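Local coordinates for sialidase B (Streptococcus pneumoniae serotype 4, PDB 4XJW), which hydrolyses alpha-2,3-, alpha-2,6- and alpha-2,8-linked terminal sialic acids of glycans and glycoconjugates, and works as an intramolecular trans-sialidase, at residues A[94-98]-A[606-611]; A[220-226]-A[287-292]. The protein carries 1 engineered substitution. All coordinates share one frame. Residue numbers count along the deposited sequence, not the author numbering.

How the contacts relate
Contact 1 joins the N-terminal concanavalin-like domain to the sialidase propeller, whereas contact 2 lies within the propeller, where two neighbouring blades meet near the probable catalytic centre. Their centres are 25 Å apart and their nearest atoms about 14 Å, so they do not touch; along the chain contact 2 is nested inside the loop that contact 1 closes. Contact 2 is closer to the probable active site: the side chain of R226 is about 3 Å from that of D232, the likely proton acceptor, while the side chain of Y611 in contact 1 is about 10 Å from that of R581, a probable substrate-binding residue. The side chain of I292 is about 8 Å from the bound inhibitor OPX.

Contact 1. Residues A[94-98]-A[606-611]; sequences SLWGK and IDLPSY
This is a domain-domain interface: the loop 94-98 of the N-terminal concanavalin-like domain lies against the loop 606-611 that follows the last strand of a sialidase propeller blade. Neither segment is helical; L95 and W96 are extended, and the nearest CA atoms are those of K98 and D607, 5.1 Å apart. I606 opens the second loop. Its carbonyl O is 3.6 Å from W96 CZ3 and its CG2 is 4.4 Å from W96 CH2, while the indole (chi1 -90°) gives its NE1 to Q648. D607, extended with chi1 t, is the polar hub, its carboxylate receiving two successive backbone amides: G97 N donates to OD2 at 2.9 Å, and more weakly to OD1 at 3.0 Å, and K98 N donates to OD1 at 2.8 Å. D607 OD1 also accepts L608 N at 2.7 Å, and D607 OD2 forms a salt bridge with K632, so the buried charge is compensated. G97 suits its place because a CB would point at the second loop and clash with D607 OD1 and L608 CG. L608 (m, t) packs its CG 3.9 Å from G97 CA and its CD2 3.8 Å from K98 CG. From L608 to Y611 the chain makes a type I turn, closed by Y611 N to L608 O at 3.0 Å, with P609 supplying the fixed phi needed at its first corner. The CA-to-CB bond of Y611 points toward 94-98, and with chi1 m its ring lies beside L95, CE2 4.1 Å from L95 CB; Y611 OH donates to a water at 2.7 Å that in turn donates to W96 O at 2.8 Å.

Contact 2. Residues A[220-226]-A[287-292]; sequences LSSIDAR and FIDSSI. With DMS (dimethyl sulfoxide), chain C.
Two neighbouring blades of the sialidase propeller meet here. Strand 220-226 of one and strand 287-292 of the next run antiparallel (175°) with axes 6.6 Å apart, but belong to different sheets and join through side chains rather than backbone pairing. The nearest CA pairs are S222 with S290 (6.8 Å) and D224 with I288 (6.2 Å). Among the hydrogen bonds, the two facing serines S222 and S290, both p, link OG to OG at 2.8 Å; such short hydroxyls fit where strands lie this close, and S222 OG also bonds T210. D224 (chi1 m) reaches across to take D289 N on OD1 at 3.1 Å, D289 breaking regular strand geometry with phi 68°, and a water bridges D224 OD1 (2.7 Å) to S290 N (3.0 Å). Apolar contact closes the other end, where L220 CD2 meets I292 CD1 at 3.8 Å. Charge gathers near the probable active site: R226, extended beyond its m chi1, donates from NE and NH2 to D224 OD2 (3.0 and 2.8 Å), a salt bridge within the strand, while NH1 pairs with D232, the likely proton acceptor. Dimethyl sulfoxide, probably from the crystallisation liquor, accepts R226 NH2 on its O at 3.1 Å, and that O lies 2.6 Å from D289 OD1.

Contact 1. Residues A[94-98]-A[606-611]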
loop_
_atom_site.group_PDB
_atom_site.type_symbol
_atom_site.label_atom_id
_atom_site.label_comp_id
_atom_site.label_asym_id
_atom_site.label_seq_id
_atom_site.Cartn_x
_atom_site.Cartn_y
_atom_site.Cartn_z
ATOM N N SER A 94 -11.568 -0.411 -8.303
ATOM C CA SER A 94 -11.157 -1.316 -9.382
ATOM C C SER A 94 -10.845 -0.633 -10.721
ATOM O O SER A 94 -10.342 -1.288 -11.636
ATOM C CB SER A 94 -12.216 -2.404 -9.576
ATOM O OG SER A 94 -12.300 -3.232 -8.433
ATOM N N LEU A 95 -11.145 0.663 -10.840
ATOM C CA LEU A 95 -11.141 1.341 -12.144
ATOM C C LEU A 95 -10.213 2.545 -12.208
ATOM O O LEU A 95 -9.865 3.136 -11.191
ATOM C CB LEU A 95 -12.554 1.858 -12.467
ATOM C CG LEU A 95 -13.652 0.818 -12.632
ATOM C CD1 LEU A 95 -15.006 1.498 -12.817
ATOM C CD2 LEU A 95 -13.367 -0.072 -13.811
ATOM N N TRP A 96 -9.827 2.908 -13.427
ATOM C CA TRP A 96 -9.211 4.201 -13.694
ATOM C C TRP A 96 -10.205 5.108 -14.399
ATOM O O TRP A 96 -11.117 4.630 -15.090
ATOM C CB TRP A 96 -7.978 4.011 -14.574
ATOM C CG TRP A 96 -6.722 3.809 -13.772
ATOM C CD1 TRP A 96 -6.293 2.640 -13.195
ATOM C CD2 TRP A 96 -5.742 4.806 -13.440
ATOM N NE1 TRP A 96 -5.095 2.856 -12.534
ATOM C CE2 TRP A 96 -4.742 4.177 -12.667
ATOM C CE3 TRP A 96 -5.622 6.175 -13.709
ATOM C CZ2 TRP A 96 -3.633 4.870 -12.164
ATOM C CZ3 TRP A 96 -4.517 6.858 -13.222
ATOM C CH2 TRP A 96 -3.538 6.204 -12.455
ATOM N N GLY A 97 -10.034 6.415 -14.234
ATOM C CA GLY A 97 -10.922 7.387 -14.858
ATOM C C GLY A 97 -10.223 8.184 -15.945
ATOM O O GLY A 97 -10.590 8.107 -17.130
ATOM N N LYS A 98 -9.194 8.934 -15.538
ATOM C CA LYS A 98 -8.417 9.782 -16.445
ATOM C C LYS A 98 -6.928 9.676 -16.143
ATOM O O LYS A 98 -6.532 9.366 -15.020
ATOM C CB LYS A 98 -8.822 11.255 -16.305
ATOM C CG LYS A 98 -10.202 11.603 -16.843
ATOM C CD LYS A 98 -10.484 13.108 -16.770
ATOM C CE LYS A 98 -9.854 13.860 -17.944
ATOM N NZ LYS A 98 -9.762 15.326 -17.684
ATOM N N ILE A 606 -4.231 13.257 -10.497
ATOM C CA ILE A 606 -3.768 11.913 -10.861
ATOM C C ILE A 606 -4.897 11.098 -11.516
ATOM O O ILE A 606 -4.684 10.352 -12.472
ATOM C CB ILE A 606 -3.238 11.184 -9.610
ATOM C CG1 ILE A 606 -1.972 11.864 -9.084
ATOM C CG2 ILE A 606 -2.956 9.711 -9.918
ATOM C CD1 ILE A 606 -0.718 11.391 -9.782
ATOM N N ASP A 607 -6.105 11.251 -10.985
ATOM C CA ASP A 607 -7.298 10.617 -11.537
ATOM C C ASP A 607 -8.474 11.397 -10.943
ATOM O O ASP A 607 -8.265 12.440 -10.316
ATOM C CB ASP A 607 -7.342 9.126 -11.165
ATOM C CG ASP A 607 -8.287 8.312 -12.048
ATOM O OD1 ASP A 607 -9.105 8.903 -12.787
ATOM O OD2 ASP A 607 -8.219 7.059 -12.000
ATOM N N LEU A 608 -9.696 10.895 -11.123
ATOM C CA LEU A 608 -10.919 11.615 -10.740
ATOM C C LEU A 608 -10.908 11.996 -9.273
ATOM O O LEU A 608 -10.356 11.270 -8.445
ATOM C CB LEU A 608 -12.150 10.750 -11.025
ATOM C CG LEU A 608 -12.266 10.132 -12.414
ATOM C CD1 LEU A 608 -13.623 9.478 -12.639
ATOM C CD2 LEU A 608 -11.964 11.171 -13.490
ATOM N N PRO A 609 -11.529 13.137 -8.931
ATOM C CA PRO A 609 -11.615 13.565 -7.533
ATOM C C PRO A 609 -12.231 12.498 -6.620
ATOM O O PRO A 609 -11.912 12.446 -5.427
ATOM C CB PRO A 609 -12.525 14.797 -7.608
ATOM C CG PRO A 609 -12.243 15.375 -8.952
ATOM C CD PRO A 609 -11.978 14.185 -9.866
ATOM N N SER A 610 -13.101 11.652 -7.170
ATOM C CA SER A 610 -13.778 10.639 -6.363
ATOM C C SER A 610 -13.038 9.297 -6.292
ATOM O O SER A 610 -13.448 8.403 -5.553
ATOM C CB SER A 610 -15.187 10.406 -6.899
ATOM O OG SER A 610 -15.127 9.931 -8.228
ATOM N N TYR A 611 -11.967 9.149 -7.065
ATOM C CA TYR A 611 -11.214 7.896 -7.056
ATOM C C TYR A 611 -10.104 7.932 -6.000
ATOM O O TYR A 611 -9.539 8.997 -5.704
ATOM C CB TYR A 611 -10.666 7.584 -8.444
ATOM C CG TYR A 611 -11.682 7.002 -9.409
ATOM C CD1 TYR A 611 -13.045 7.037 -9.138
ATOM C CD2 TYR A 611 -11.269 6.387 -10.588
ATOM C CE1 TYR A 611 -13.968 6.491 -10.021
ATOM C CE2 TYR A 611 -12.184 5.839 -11.481
ATOM C CZ TYR A 611 -13.543 5.898 -11.185
ATOM O OH TYR A 611 -14.475 5.360 -12.045
HETATM O O HOH W 1 -13.879 5.017 -14.634
#

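Contact 2. Residues A[220-226]-A[287-292]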
loop_
_atom_site.group_PDB
_atom_site.type_symbol
_atom_site.label_atom_id
_atom_site.label_comp_id
_atom_site.label_asym_id
_atom_site.label_seq_id
_atom_site.Cartn_x
_atom_site.Cartn_y
_atom_site.Cartn_z
ATOM N N LEU A 220 15.023 2.668 -6.728
ATOM C CA LEU A 220 14.728 1.640 -5.730
ATOM C C LEU A 220 13.365 1.921 -5.109
ATOM O O LEU A 220 12.985 3.085 -4.908
ATOM C CB LEU A 220 15.796 1.643 -4.635
ATOM C CG LEU A 220 15.750 0.574 -3.536
ATOM C CD1 LEU A 220 15.892 -0.804 -4.160
ATOM C CD2 LEU A 220 16.841 0.814 -2.484
ATOM N N SER A 221 12.617 0.857 -4.834
ATOM C CA SER A 221 11.328 0.984 -4.145
ATOM C C SER A 221 11.277 0.013 -2.989
ATOM O O SER A 221 11.702 -1.127 -3.109
ATOM C CB SER A 221 10.172 0.700 -5.118
ATOM O OG SER A 221 8.905 0.653 -4.450
ATOM N N SER A 222 10.750 0.472 -1.857
ATOM C CA SER A 222 10.411 -0.442 -0.762
ATOM C C SER A 222 8.922 -0.381 -0.446
ATOM O O SER A 222 8.218 0.535 -0.893
ATOM C CB SER A 222 11.253 -0.198 0.496
ATOM O OG SER A 222 11.020 1.074 1.063
ATOM N N ILE A 223 8.448 -1.377 0.300
ATOM C CA ILE A 223 7.018 -1.550 0.535
ATOM C C ILE A 223 6.803 -2.444 1.742
ATOM O O ILE A 223 7.672 -3.250 2.088
ATOM C CB ILE A 223 6.338 -2.166 -0.725
ATOM C CG1 ILE A 223 4.819 -2.012 -0.680
ATOM C CG2 ILE A 223 6.626 -3.648 -0.858
ATOM C CD1 ILE A 223 4.293 -1.095 -1.692
ATOM N N ASP A 224 5.662 -2.268 2.401
ATOM C CA ASP A 224 5.152 -3.254 3.354
ATOM C C ASP A 224 4.490 -4.371 2.559
ATOM O O ASP A 224 3.531 -4.118 1.829
ATOM C CB ASP A 224 4.047 -2.647 4.225
ATOM C CG ASP A 224 4.551 -1.778 5.369
ATOM O OD1 ASP A 224 5.648 -1.188 5.321
ATOM O OD2 ASP A 224 3.770 -1.656 6.340
ATOM N N ALA A 225 5.011 -5.588 2.692
ATOM C CA ALA A 225 4.383 -6.783 2.163
ATOM C C ALA A 225 3.487 -7.262 3.311
ATOM O O ALA A 225 3.984 -7.771 4.316
ATOM C CB ALA A 225 5.440 -7.826 1.814
ATOM N N ARG A 226 2.180 -7.058 3.177
ATOM C CA ARG A 226 1.268 -7.298 4.289
ATOM C C ARG A 226 0.492 -8.593 4.074
ATOM O O ARG A 226 -0.208 -8.765 3.064
ATOM C CB ARG A 226 0.341 -6.093 4.486
ATOM C CG ARG A 226 1.085 -4.792 4.817
ATOM C CD ARG A 226 0.211 -3.824 5.598
ATOM N NE ARG A 226 0.974 -2.655 6.030
ATOM C CZ ARG A 226 0.457 -1.636 6.704
ATOM N NH1 ARG A 226 -0.835 -1.639 7.021
ATOM N NH2 ARG A 226 1.234 -0.623 7.060
ATOM N N PHE A 287 7.379 -5.937 10.639
ATOM C CA PHE A 287 8.013 -4.652 10.357
ATOM C C PHE A 287 6.958 -3.771 9.728
ATOM O O PHE A 287 6.018 -4.271 9.122
ATOM C CB PHE A 287 9.188 -4.801 9.392
ATOM C CG PHE A 287 10.259 -5.741 9.878
ATOM C CD1 PHE A 287 10.198 -7.099 9.570
ATOM C CD2 PHE A 287 11.335 -5.266 10.621
ATOM C CE1 PHE A 287 11.196 -7.968 10.006
ATOM C CE2 PHE A 287 12.331 -6.129 11.074
ATOM C CZ PHE A 287 12.252 -7.486 10.765
ATOM N N ILE A 288 7.088 -2.461 9.868
ATOM C CA ILE A 288 6.074 -1.586 9.290
ATOM C C ILE A 288 6.663 -0.204 9.045
ATOM O O ILE A 288 7.446 0.270 9.857
ATOM C CB ILE A 288 4.806 -1.556 10.187
ATOM C CG1 ILE A 288 3.757 -0.574 9.643
ATOM C CG2 ILE A 288 5.185 -1.247 11.651
ATOM C CD1 ILE A 288 2.374 -0.761 10.270
ATOM N N ASP A 289 6.316 0.408 7.904
ATOM C CA ASP A 289 6.741 1.778 7.564
ATOM C C ASP A 289 8.236 1.904 7.306
ATOM O O ASP A 289 9.025 2.110 8.227
ATOM C CB ASP A 289 6.291 2.803 8.627
ATOM C CG ASP A 289 4.785 2.947 8.697
ATOM O OD1 ASP A 289 4.087 2.386 7.826
ATOM O OD2 ASP A 289 4.284 3.614 9.631
ATOM N N SER A 290 8.618 1.792 6.040
ATOM C CA SER A 290 10.024 1.846 5.676
ATOM C C SER A 290 10.423 3.167 5.041
ATOM O O SER A 290 9.575 3.918 4.533
ATOM C CB SER A 290 10.400 0.679 4.754
ATOM O OG SER A 290 9.751 0.771 3.495
ATOM N N SER A 291 11.730 3.420 5.039
ATOM C CA SER A 291 12.286 4.658 4.495
ATOM C C SER A 291 13.692 4.380 3.964
ATOM O O SER A 291 14.446 3.613 4.580
ATOM C CB SER A 291 12.331 5.750 5.570
ATOM O OG SER A 291 12.495 7.016 4.965
ATOM N N ILE A 292 14.045 5.009 2.838
ATOM C CA ILE A 292 15.314 4.745 2.147
ATOM C C ILE A 292 16.154 6.011 1.959
ATOM O O ILE A 292 15.613 7.085 1.702
ATOM C CB ILE A 292 15.060 4.136 0.755
ATOM C CG1 ILE A 292 14.499 2.726 0.879
ATOM C CG2 ILE A 292 16.352 4.072 -0.060
ATOM C CD1 ILE A 292 13.976 2.193 -0.455
HETATM S S DMS C . 0.941 3.562 8.353
HETATM O O DMS C . 1.526 2.178 8.301
HETATM C C1 DMS C . -0.753 3.474 7.708
HETATM C C2 DMS C . 0.543 3.896 10.091
HETATM O O HOH W 2 7.054 0.556 3.750
#